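Local coordinates for protein globin II, extracellular (PDB 1X9F) that probably carries oxygen as a haem-bearing globin subunit of the giant extracellular haemoglobin (erythrocruorin) of the earthworm Lumbricus terrestris, at residues R26-F38 with T56-L69. Sequence-based numbering, arbitrary orientation.
Unlike the reference sequence in segment 56-69: D66 (reference Glu). With CMO (carbon monoxide), chain P; HEM (protoporphyrin IX containing Fe), chain O.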
ATOM      1  N   ARG B  26     -34.995   4.095  -3.188  1.00 24.44           N
ATOM      2  CA  ARG B  26     -36.095   3.804  -2.290  1.00 23.15           C
ATOM      3  C   ARG B  26     -37.347   4.570  -2.695  1.00 23.93           C
ATOM      4  O   ARG B  26     -38.443   4.007  -2.672  1.00 23.47           O
ATOM      5  CB  ARG B  26     -35.723   4.123  -0.849  1.00 23.49           C
ATOM      6  CG  ARG B  26     -36.836   3.790   0.123  1.00 25.43           C
ATOM      7  CD  ARG B  26     -36.513   4.104   1.546  1.00 19.72           C
ATOM      8  NE  ARG B  26     -35.373   3.322   2.004  1.00 22.68           N
ATOM      9  CZ  ARG B  26     -34.913   3.331   3.244  1.00 21.63           C
ATOM     10  NH1 ARG B  26     -35.490   4.086   4.170  1.00 19.87           N
ATOM     11  NH2 ARG B  26     -33.866   2.582   3.562  1.00 22.43           N
ATOM     12  N   GLU B  27     -37.192   5.842  -3.064  1.00 24.02           N
ATOM     13  CA  GLU B  27     -38.330   6.627  -3.541  1.00 23.31           C
ATOM     14  C   GLU B  27     -38.954   5.978  -4.764  1.00 22.25           C
ATOM     15  O   GLU B  27     -40.167   5.779  -4.812  1.00 25.97           O
ATOM     16  CB  GLU B  27     -37.922   8.059  -3.911  1.00 23.08           C
ATOM     17  CG  GLU B  27     -37.550   8.936  -2.728  1.00 24.87           C
ATOM     18  CD  GLU B  27     -37.243  10.348  -3.174  1.00 31.00           C
ATOM     19  OE1 GLU B  27     -36.163  10.576  -3.762  1.00 34.04           O
ATOM     20  OE2 GLU B  27     -38.084  11.234  -2.941  1.00 34.24           O
ATOM     21  N   ALA B  28     -38.112   5.649  -5.744  1.00 19.73           N
ATOM     22  CA  ALA B  28     -38.559   5.040  -6.996  1.00 21.57           C
ATOM     23  C   ALA B  28     -39.295   3.734  -6.711  1.00 23.05           C
ATOM     24  O   ALA B  28     -40.355   3.456  -7.287  1.00 23.66           O
ATOM     25  CB  ALA B  28     -37.365   4.798  -7.921  1.00 19.24           C
ATOM     26  N   PHE B  29     -38.720   2.960  -5.798  1.00 21.92           N
ATOM     27  CA  PHE B  29     -39.282   1.707  -5.335  1.00 21.66           C
ATOM     28  C   PHE B  29     -40.658   1.904  -4.692  1.00 23.50           C
ATOM     29  O   PHE B  29     -41.608   1.185  -5.012  1.00 21.78           O
ATOM     30  CB  PHE B  29     -38.304   1.085  -4.349  1.00 18.65           C
ATOM     31  CG  PHE B  29     -38.728  -0.238  -3.813  1.00 16.70           C
ATOM     32  CD1 PHE B  29     -38.760  -1.361  -4.631  1.00 17.11           C
ATOM     33  CD2 PHE B  29     -39.050  -0.379  -2.471  1.00 18.07           C
ATOM     34  CE1 PHE B  29     -39.134  -2.603  -4.123  1.00 20.80           C
ATOM     35  CE2 PHE B  29     -39.426  -1.620  -1.952  1.00 24.26           C
ATOM     36  CZ  PHE B  29     -39.467  -2.733  -2.781  1.00 16.15           C
ATOM     37  N   SER B  30     -40.753   2.883  -3.793  1.00 22.78           N
ATOM     38  CA  SER B  30     -42.014   3.251  -3.165  1.00 25.10           C
ATOM     39  C   SER B  30     -43.077   3.593  -4.189  1.00 25.89           C
ATOM     40  O   SER B  30     -44.235   3.212  -4.030  1.00 25.96           O
ATOM     41  CB  SER B  30     -41.815   4.468  -2.264  1.00 26.71           C
ATOM     42  OG  SER B  30     -41.051   4.129  -1.118  1.00 33.36           O
ATOM     43  N   GLN B  31     -42.683   4.327  -5.229  1.00 26.12           N
ATOM     44  CA  GLN B  31     -43.626   4.782  -6.255  1.00 27.17           C
ATOM     45  C   GLN B  31     -44.063   3.653  -7.176  1.00 24.72           C
ATOM     46  O   GLN B  31     -45.243   3.552  -7.524  1.00 23.98           O
ATOM     47  CB  GLN B  31     -43.024   5.906  -7.097  1.00 27.55           C
ATOM     48  CG  GLN B  31     -42.583   7.106  -6.299  1.00 30.28           C
ATOM     49  CD  GLN B  31     -41.995   8.181  -7.180  1.00 36.24           C
ATOM     50  OE1 GLN B  31     -42.728   8.994  -7.744  1.00 37.53           O
ATOM     51  NE2 GLN B  31     -40.672   8.193  -7.302  1.00 32.82           N
ATOM     52  N   ALA B  32     -43.101   2.824  -7.577  1.00 23.13           N
ATOM     53  CA  ALA B  32     -43.368   1.649  -8.392  1.00 20.09           C
ATOM     54  C   ALA B  32     -44.471   0.794  -7.770  1.00 20.62           C
ATOM     55  O   ALA B  32     -45.382   0.348  -8.477  1.00 20.42           O
ATOM     56  CB  ALA B  32     -42.099   0.844  -8.580  1.00 17.66           C
ATOM     57  N   ILE B  33     -44.418   0.592  -6.451  1.00 20.39           N
ATOM     58  CA  ILE B  33     -45.428  -0.219  -5.765  1.00 22.57           C
ATOM     59  C   ILE B  33     -46.826   0.418  -5.804  1.00 24.61           C
ATOM     60  O   ILE B  33     -47.801  -0.262  -6.153  1.00 23.75           O
ATOM     61  CB  ILE B  33     -44.993  -0.580  -4.313  1.00 24.79           C
ATOM     62  CG1 ILE B  33     -43.794  -1.542  -4.338  1.00 22.78           C
ATOM     63  CG2 ILE B  33     -46.155  -1.227  -3.551  1.00 23.16           C
ATOM     64  CD1 ILE B  33     -43.016  -1.598  -3.020  1.00 22.84           C
ATOM     65  N   TRP B  34     -46.920   1.708  -5.472  1.00 24.39           N
ATOM     66  CA  TRP B  34     -48.206   2.423  -5.512  1.00 24.68           C
ATOM     67  C   TRP B  34     -48.814   2.561  -6.908  1.00 24.77           C
ATOM     68  O   TRP B  34     -50.035   2.434  -7.064  1.00 22.01           O
ATOM     69  CB  TRP B  34     -48.161   3.754  -4.729  1.00 25.80           C
ATOM     70  CG  TRP B  34     -48.325   3.449  -3.294  1.00 26.00           C
ATOM     71  CD1 TRP B  34     -47.373   3.505  -2.318  1.00 31.68           C
ATOM     72  CD2 TRP B  34     -49.495   2.914  -2.681  1.00 25.77           C
ATOM     73  NE1 TRP B  34     -47.896   3.073  -1.123  1.00 30.13           N
ATOM     74  CE2 TRP B  34     -49.200   2.701  -1.323  1.00 26.64           C
ATOM     75  CE3 TRP B  34     -50.783   2.602  -3.146  1.00 29.63           C
ATOM     76  CZ2 TRP B  34     -50.133   2.191  -0.434  1.00 28.04           C
ATOM     77  CZ3 TRP B  34     -51.710   2.100  -2.258  1.00 28.09           C
ATOM     78  CH2 TRP B  34     -51.384   1.901  -0.919  1.00 30.48           C
ATOM     79  N   ARG B  35     -47.975   2.776  -7.915  1.00 24.14           N
ATOM     80  CA  ARG B  35     -48.450   2.795  -9.299  1.00 26.74           C
ATOM     81  C   ARG B  35     -48.974   1.443  -9.747  1.00 28.32           C
ATOM     82  O   ARG B  35     -49.992   1.368 -10.440  1.00 29.54           O
ATOM     83  CB  ARG B  35     -47.347   3.244 -10.244  1.00 26.24           C
ATOM     84  CG  ARG B  35     -47.119   4.720 -10.152  1.00 30.14           C
ATOM     85  CD  ARG B  35     -45.847   5.160 -10.788  1.00 27.19           C
ATOM     86  NE  ARG B  35     -45.728   6.603 -10.665  1.00 43.83           N
ATOM     87  CZ  ARG B  35     -44.580   7.266 -10.670  1.00 48.56           C
ATOM     88  NH1 ARG B  35     -43.426   6.620 -10.788  1.00 42.70           N
ATOM     89  NH2 ARG B  35     -44.585   8.586 -10.551  1.00 42.43           N
ATOM     90  N   ALA B  36     -48.266   0.381  -9.372  1.00 28.86           N
ATOM     91  CA  ALA B  36     -48.711  -0.967  -9.683  1.00 27.11           C
ATOM     92  C   ALA B  36     -50.037  -1.254  -8.979  1.00 27.09           C
ATOM     93  O   ALA B  36     -50.916  -1.890  -9.559  1.00 27.20           O
ATOM     94  CB  ALA B  36     -47.651  -1.985  -9.303  1.00 27.37           C
ATOM     95  N   THR B  37     -50.182  -0.776  -7.742  1.00 24.11           N
ATOM     96  CA  THR B  37     -51.441  -0.917  -7.006  1.00 25.91           C
ATOM     97  C   THR B  37     -52.572  -0.212  -7.752  1.00 28.32           C
ATOM     98  O   THR B  37     -53.605  -0.822  -8.037  1.00 29.07           O
ATOM     99  CB  THR B  37     -51.314  -0.346  -5.569  1.00 26.66           C
ATOM    100  OG1 THR B  37     -50.281  -1.045  -4.860  1.00 27.28           O
ATOM    101  CG2 THR B  37     -52.568  -0.648  -4.746  1.00 21.27           C
ATOM    102  N   PHE B  38     -52.362   1.069  -8.065  1.00 27.11           N
ATOM    103  CA  PHE B  38     -53.367   1.870  -8.760  1.00 26.73           C
ATOM    104  C   PHE B  38     -53.704   1.308 -10.139  1.00 29.06           C
ATOM    105  O   PHE B  38     -54.860   1.344 -10.543  1.00 31.05           O
ATOM    106  CB  PHE B  38     -52.956   3.346  -8.888  1.00 24.20           C
ATOM    107  CG  PHE B  38     -52.830   4.076  -7.574  1.00 20.83           C
ATOM    108  CD1 PHE B  38     -51.956   5.150  -7.453  1.00 14.75           C
ATOM    109  CD2 PHE B  38     -53.574   3.691  -6.459  1.00 19.13           C
ATOM    110  CE1 PHE B  38     -51.830   5.831  -6.253  1.00 17.93           C
ATOM    111  CE2 PHE B  38     -53.448   4.364  -5.255  1.00 14.61           C
ATOM    112  CZ  PHE B  38     -52.576   5.437  -5.151  1.00 20.45           C
ATOM    113  N   THR B  56     -48.438  10.842  -8.359  1.00 24.59           N
ATOM    114  CA  THR B  56     -47.495   9.996  -7.616  1.00 26.18           C
ATOM    115  C   THR B  56     -46.082  10.578  -7.552  1.00 26.91           C
ATOM    116  O   THR B  56     -45.202  10.022  -6.892  1.00 27.91           O
ATOM    117  CB  THR B  56     -47.460   8.560  -8.193  1.00 28.88           C
ATOM    118  OG1 THR B  56     -47.449   8.613  -9.627  1.00 24.41           O
ATOM    119  CG2 THR B  56     -48.758   7.809  -7.873  1.00 27.49           C
ATOM    120  N   SER B  57     -45.874  11.691  -8.248  1.00 26.15           N
ATOM    121  CA  SER B  57     -44.602  12.399  -8.227  1.00 25.87           C
ATOM    122  C   SER B  57     -44.628  13.501  -7.189  1.00 25.74           C
ATOM    123  O   SER B  57     -43.587  14.070  -6.854  1.00 24.92           O
ATOM    124  CB  SER B  57     -44.288  12.992  -9.602  1.00 24.66           C
ATOM    125  OG  SER B  57     -44.272  11.980 -10.593  1.00 27.58           O
ATOM    126  N   HIS B  58     -45.818  13.805  -6.682  1.00 24.57           N
ATOM    127  CA  HIS B  58     -45.943  14.857  -5.700  1.00 24.17           C
ATOM    128  C   HIS B  58     -45.136  14.490  -4.444  1.00 24.30           C
ATOM    129  O   HIS B  58     -45.143  13.330  -4.027  1.00 25.16           O
ATOM    130  CB  HIS B  58     -47.414  15.095  -5.381  1.00 23.50           C
ATOM    131  CG  HIS B  58     -47.654  16.366  -4.644  1.00 23.21           C
ATOM    132  ND1 HIS B  58     -47.286  16.527  -3.329  1.00 21.48           N
ATOM    133  CD2 HIS B  58     -48.179  17.549  -5.038  1.00 24.35           C
ATOM    134  CE1 HIS B  58     -47.578  17.754  -2.937  1.00 23.60           C
ATOM    135  NE2 HIS B  58     -48.136  18.391  -3.953  1.00 22.96           N
ATOM    136  N   PRO B  59     -44.426  15.457  -3.859  1.00 23.21           N
ATOM    137  CA  PRO B  59     -43.609  15.203  -2.670  1.00 24.10           C
ATOM    138  C   PRO B  59     -44.402  14.644  -1.477  1.00 24.13           C
ATOM    139  O   PRO B  59     -43.910  13.757  -0.769  1.00 21.89           O
ATOM    140  CB  PRO B  59     -43.026  16.582  -2.342  1.00 25.19           C
ATOM    141  CG  PRO B  59     -43.933  17.548  -3.014  1.00 24.22           C
ATOM    142  CD  PRO B  59     -44.340  16.874  -4.284  1.00 21.32           C
ATOM    143  N   ALA B  60     -45.618  15.149  -1.271  1.00 21.94           N
ATOM    144  CA  ALA B  60     -46.498  14.640  -0.225  1.00 19.30           C
ATOM    145  C   ALA B  60     -46.856  13.180  -0.460  1.00 19.95           C
ATOM    146  O   ALA B  60     -47.046  12.420   0.493  1.00 22.15           O
ATOM    147  CB  ALA B  60     -47.755  15.483  -0.127  1.00 18.18           C
ATOM    148  N   PHE B  61     -46.955  12.785  -1.724  1.00 17.34           N
ATOM    149  CA  PHE B  61     -47.241  11.400  -2.008  1.00 18.41           C
ATOM    150  C   PHE B  61     -46.029  10.509  -1.778  1.00 19.72           C
ATOM    151  O   PHE B  61     -46.167   9.390  -1.271  1.00 20.28           O
ATOM    152  CB  PHE B  61     -47.772  11.187  -3.418  1.00 17.46           C
ATOM    153  CG  PHE B  61     -48.261   9.807  -3.622  1.00 21.96           C
ATOM    154  CD1 PHE B  61     -49.519   9.441  -3.145  1.00 22.66           C
ATOM    155  CD2 PHE B  61     -47.441   8.838  -4.184  1.00 17.10           C
ATOM    156  CE1 PHE B  61     -49.981   8.142  -3.277  1.00 18.52           C
ATOM    157  CE2 PHE B  61     -47.891   7.532  -4.318  1.00 25.44           C
ATOM    158  CZ  PHE B  61     -49.168   7.184  -3.864  1.00 23.67           C
ATOM    159  N   ILE B  62     -44.851  10.992  -2.168  1.00 20.09           N
ATOM    160  CA  ILE B  62     -43.619  10.247  -1.942  1.00 18.87           C
ATOM    161  C   ILE B  62     -43.493   9.976  -0.454  1.00 16.85           C
ATOM    162  O   ILE B  62     -43.229   8.844  -0.046  1.00 15.86           O
ATOM    163  CB  ILE B  62     -42.369  11.040  -2.412  1.00 20.93           C
ATOM    164  CG1 ILE B  62     -42.477  11.480  -3.876  1.00 20.24           C
ATOM    165  CG2 ILE B  62     -41.093  10.222  -2.179  1.00 16.51           C
ATOM    166  CD1 ILE B  62     -42.488  10.357  -4.858  1.00 29.05           C
ATOM    167  N   ALA B  63     -43.668  11.028   0.344  1.00 15.43           N
ATOM    168  CA  ALA B  63     -43.512  10.951   1.789  1.00 15.69           C
ATOM    169  C   ALA B  63     -44.421   9.873   2.333  1.00 16.86           C
ATOM    170  O   ALA B  63     -43.994   9.022   3.122  1.00 16.29           O
ATOM    171  CB  ALA B  63     -43.833  12.293   2.433  1.00 17.64           C
ATOM    172  N   HIS B  64     -45.667   9.908   1.876  1.00 15.06           N
ATOM    173  CA  HIS B  64     -46.644   8.909   2.241  1.00 16.30           C
ATOM    174  C   HIS B  64     -46.213   7.486   1.850  1.00 17.28           C
ATOM    175  O   HIS B  64     -46.363   6.551   2.637  1.00 18.53           O
ATOM    176  CB  HIS B  64     -47.999   9.234   1.621  1.00 15.27           C
ATOM    177  CG  HIS B  64     -48.919   8.068   1.618  1.00 12.90           C
ATOM    178  ND1 HIS B  64     -49.533   7.612   2.764  1.00 17.49           N
ATOM    179  CD2 HIS B  64     -49.248   7.195   0.638  1.00 15.76           C
ATOM    180  CE1 HIS B  64     -50.241   6.535   2.478  1.00 20.23           C
ATOM    181  NE2 HIS B  64     -50.079   6.254   1.196  1.00 20.35           N
ATOM    182  N   ALA B  65     -45.692   7.335   0.636  1.00 17.33           N
ATOM    183  CA  ALA B  65     -45.297   6.026   0.136  1.00 19.93           C
ATOM    184  C   ALA B  65     -44.058   5.514   0.867  1.00 21.88           C
ATOM    185  O   ALA B  65     -43.986   4.329   1.197  1.00 23.91           O
ATOM    186  CB  ALA B  65     -45.065   6.077  -1.363  1.00 20.31           C
ATOM    187  N   ASP B  66     -43.087   6.399   1.111  1.00 21.91           N
ATOM    188  CA  ASP B  66     -41.930   6.075   1.957  1.00 23.96           C
ATOM    189  C   ASP B  66     -42.419   5.658   3.355  1.00 24.75           C
ATOM    190  O   ASP B  66     -41.869   4.736   3.965  1.00 25.36           O
ATOM    191  CB  ASP B  66     -40.941   7.258   2.048  1.00 22.95           C
ATOM    192  CG  ASP B  66     -39.782   7.168   1.034  1.00 33.47           C
ATOM    193  OD1 ASP B  66     -38.657   7.644   1.351  1.00 28.19           O
ATOM    194  OD2 ASP B  66     -39.899   6.649  -0.098  1.00 42.23           O
ATOM    195  N   ARG B  67     -43.460   6.328   3.843  1.00 23.33           N
ATOM    196  CA  ARG B  67     -44.032   6.035   5.158  1.00 22.37           C
ATOM    197  C   ARG B  67     -44.630   4.628   5.201  1.00 22.24           C
ATOM    198  O   ARG B  67     -44.422   3.884   6.164  1.00 18.89           O
ATOM    199  CB  ARG B  67     -45.099   7.075   5.476  1.00 21.62           C
ATOM    200  CG  ARG B  67     -45.174   7.480   6.918  1.00 24.90           C
ATOM    201  CD  ARG B  67     -45.616   8.920   7.136  1.00 18.16           C
ATOM    202  NE  ARG B  67     -46.743   9.337   6.294  1.00 22.01           N
ATOM    203  CZ  ARG B  67     -46.778  10.464   5.583  1.00 25.54           C
ATOM    204  NH1 ARG B  67     -45.753  11.309   5.608  1.00 21.45           N
ATOM    205  NH2 ARG B  67     -47.845  10.758   4.851  1.00 23.87           N
ATOM    206  N   VAL B  68     -45.357   4.272   4.145  1.00 21.27           N
ATOM    207  CA  VAL B  68     -45.968   2.952   4.022  1.00 20.72           C
ATOM    208  C   VAL B  68     -44.928   1.858   4.003  1.00 20.14           C
ATOM    209  O   VAL B  68     -45.049   0.866   4.726  1.00 18.32           O
ATOM    210  CB  VAL B  68     -46.766   2.834   2.724  1.00 22.74           C
ATOM    211  CG1 VAL B  68     -47.294   1.406   2.536  1.00 18.02           C
ATOM    212  CG2 VAL B  68     -47.874   3.855   2.706  1.00 20.36           C
ATOM    213  N   LEU B  69     -43.916   2.030   3.160  1.00 19.08           N
ATOM    214  CA  LEU B  69     -42.844   1.057   3.091  1.00 21.51           C
ATOM    215  C   LEU B  69     -42.059   0.996   4.398  1.00 22.17           C
ATOM    216  O   LEU B  69     -41.448  -0.027   4.705  1.00 21.43           O
ATOM    217  CB  LEU B  69     -41.921   1.329   1.903  1.00 21.58           C
ATOM    218  CG  LEU B  69     -42.532   1.137   0.513  1.00 22.74           C
ATOM    219  CD1 LEU B  69     -41.400   0.991  -0.468  1.00 23.54           C
ATOM    220  CD2 LEU B  69     -43.441  -0.092   0.452  1.00 13.60           C
TER
HETATM  221  C   CMO P1162     -50.746   2.772   2.746  1.00 33.33           C
HETATM  222  O   CMO P1162     -50.736   3.407   1.659  1.00 37.57           O
HETATM  223  CHA HEM O 160     -51.529   5.241   5.868  1.00 20.41           C
HETATM  224  CHB HEM O 160     -49.000   1.076   6.206  1.00 20.04           C
HETATM  225  CHC HEM O 160     -51.944  -1.009   2.902  1.00 17.94           C
HETATM  226  CHD HEM O 160     -54.629   3.090   2.748  1.00 16.55           C
HETATM  227  C1A HEM O 160     -50.480   4.266   6.205  1.00 19.81           C
HETATM  228  C2A HEM O 160     -49.441   4.628   7.059  1.00 21.33           C
HETATM  229  C3A HEM O 160     -48.639   3.411   7.192  1.00 21.79           C
HETATM  230  C4A HEM O 160     -49.408   2.467   6.354  1.00 19.47           C
HETATM  231  CMA HEM O 160     -47.373   3.188   7.981  1.00 18.23           C
HETATM  232  CAA HEM O 160     -49.146   5.977   7.664  1.00 24.08           C
HETATM  233  CBA HEM O 160     -49.730   6.166   9.050  1.00 28.75           C
HETATM  234  CGA HEM O 160     -49.422   7.595   9.431  1.00 32.66           C
HETATM  235  O1A HEM O 160     -48.266   7.887   9.816  1.00 38.78           O
HETATM  236  O2A HEM O 160     -50.337   8.440   9.336  1.00 34.26           O
HETATM  237  C1B HEM O 160     -49.610   0.119   5.287  1.00 17.96           C
HETATM  238  C2B HEM O 160     -49.051  -1.130   5.122  1.00 17.59           C
HETATM  239  C3B HEM O 160     -49.892  -1.682   4.214  1.00 20.01           C
HETATM  240  C4B HEM O 160     -50.879  -0.783   3.876  1.00 20.00           C
HETATM  241  CMB HEM O 160     -47.831  -1.729   5.774  1.00 16.72           C
HETATM  242  CAB HEM O 160     -49.665  -2.922   3.783  1.00 18.44           C
HETATM  243  CBB HEM O 160     -49.368  -4.162   3.446  1.00 23.72           C
HETATM  244  C1C HEM O 160     -52.943  -0.002   2.525  1.00 18.46           C
HETATM  245  C2C HEM O 160     -53.869  -0.288   1.541  1.00 15.34           C
HETATM  246  C3C HEM O 160     -54.626   0.859   1.498  1.00 19.91           C
HETATM  247  C4C HEM O 160     -54.098   1.743   2.441  1.00 15.91           C
HETATM  248  CMC HEM O 160     -53.984  -1.575   0.759  1.00 22.11           C
HETATM  249  CAC HEM O 160     -55.785   1.069   0.590  1.00 22.34           C
HETATM  250  CBC HEM O 160     -55.607   0.934  -0.734  1.00 21.57           C
HETATM  251  C1D HEM O 160     -54.000   4.086   3.642  1.00 18.96           C
HETATM  252  C2D HEM O 160     -54.488   5.388   3.736  1.00 18.02           C
HETATM  253  C3D HEM O 160     -53.638   6.036   4.603  1.00 17.18           C
HETATM  254  C4D HEM O 160     -52.663   4.991   4.970  1.00 18.55           C
HETATM  255  CMD HEM O 160     -55.696   5.964   3.037  1.00 20.43           C
HETATM  256  CAD HEM O 160     -53.705   7.460   5.093  1.00 19.72           C
HETATM  257  CBD HEM O 160     -53.254   8.436   4.019  1.00 24.88           C
HETATM  258  CGD HEM O 160     -53.305   9.812   4.632  1.00 24.92           C
HETATM  259  O1D HEM O 160     -52.560  10.081   5.600  1.00 29.13           O
HETATM  260  O2D HEM O 160     -54.102  10.639   4.151  1.00 32.81           O
HETATM  261  NA  HEM O 160     -50.535   2.960   5.792  1.00 19.43           N
HETATM  262  NB  HEM O 160     -50.724   0.377   4.556  1.00 14.12           N
HETATM  263  NC  HEM O 160     -53.054   1.212   3.127  1.00 16.89           N
HETATM  264  ND  HEM O 160     -52.885   3.806   4.366  1.00 18.51           N
HETATM  265 FE   HEM O 160     -51.845   2.069   4.517  1.00 24.19          FE
HETATM  266  O   HOH W   1     -37.530   5.913   4.098  1.00 25.63           O
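R35 NE and NH2 both donate to one atom, T56 OG1, at 2.8 Å from NE and 3.0 Å from NH2. The R35 chain, extended from CG to NE, slants back over Q31, whose CB lies under one face of the guanidinium. At the other end of the crossing S30 OG lies 3.0 Å from D66 OD2 and equally near R26 O, so its one proton could go to either. The guanidinium of R26 has its salt bridge elsewhere, with D79 of the Globin III chain. Between these ends A65 CB packs on S30 CB, where the helices, nearly perpendicular at 89°, come closest. W34 is the knob in a hole formed by F61, H64, A65 and V68: F61 turns its edge to the face of the five-membered ring in an offset edge-to-face pair, planes 83° apart, and A65 CB sits 3.6 Å from W34 CD1. Were W34 an alanine, the edge of F61 would probably lose the indole face it points at, and a gap would open beside the carbon monoxide. L69 CD1 lies 3.4 Å from F29 CD2. In this globin fold helix 23-40 crosses helix 59-77 on the ligand side of the haem, with helix 103-121 packing against F29 and T37.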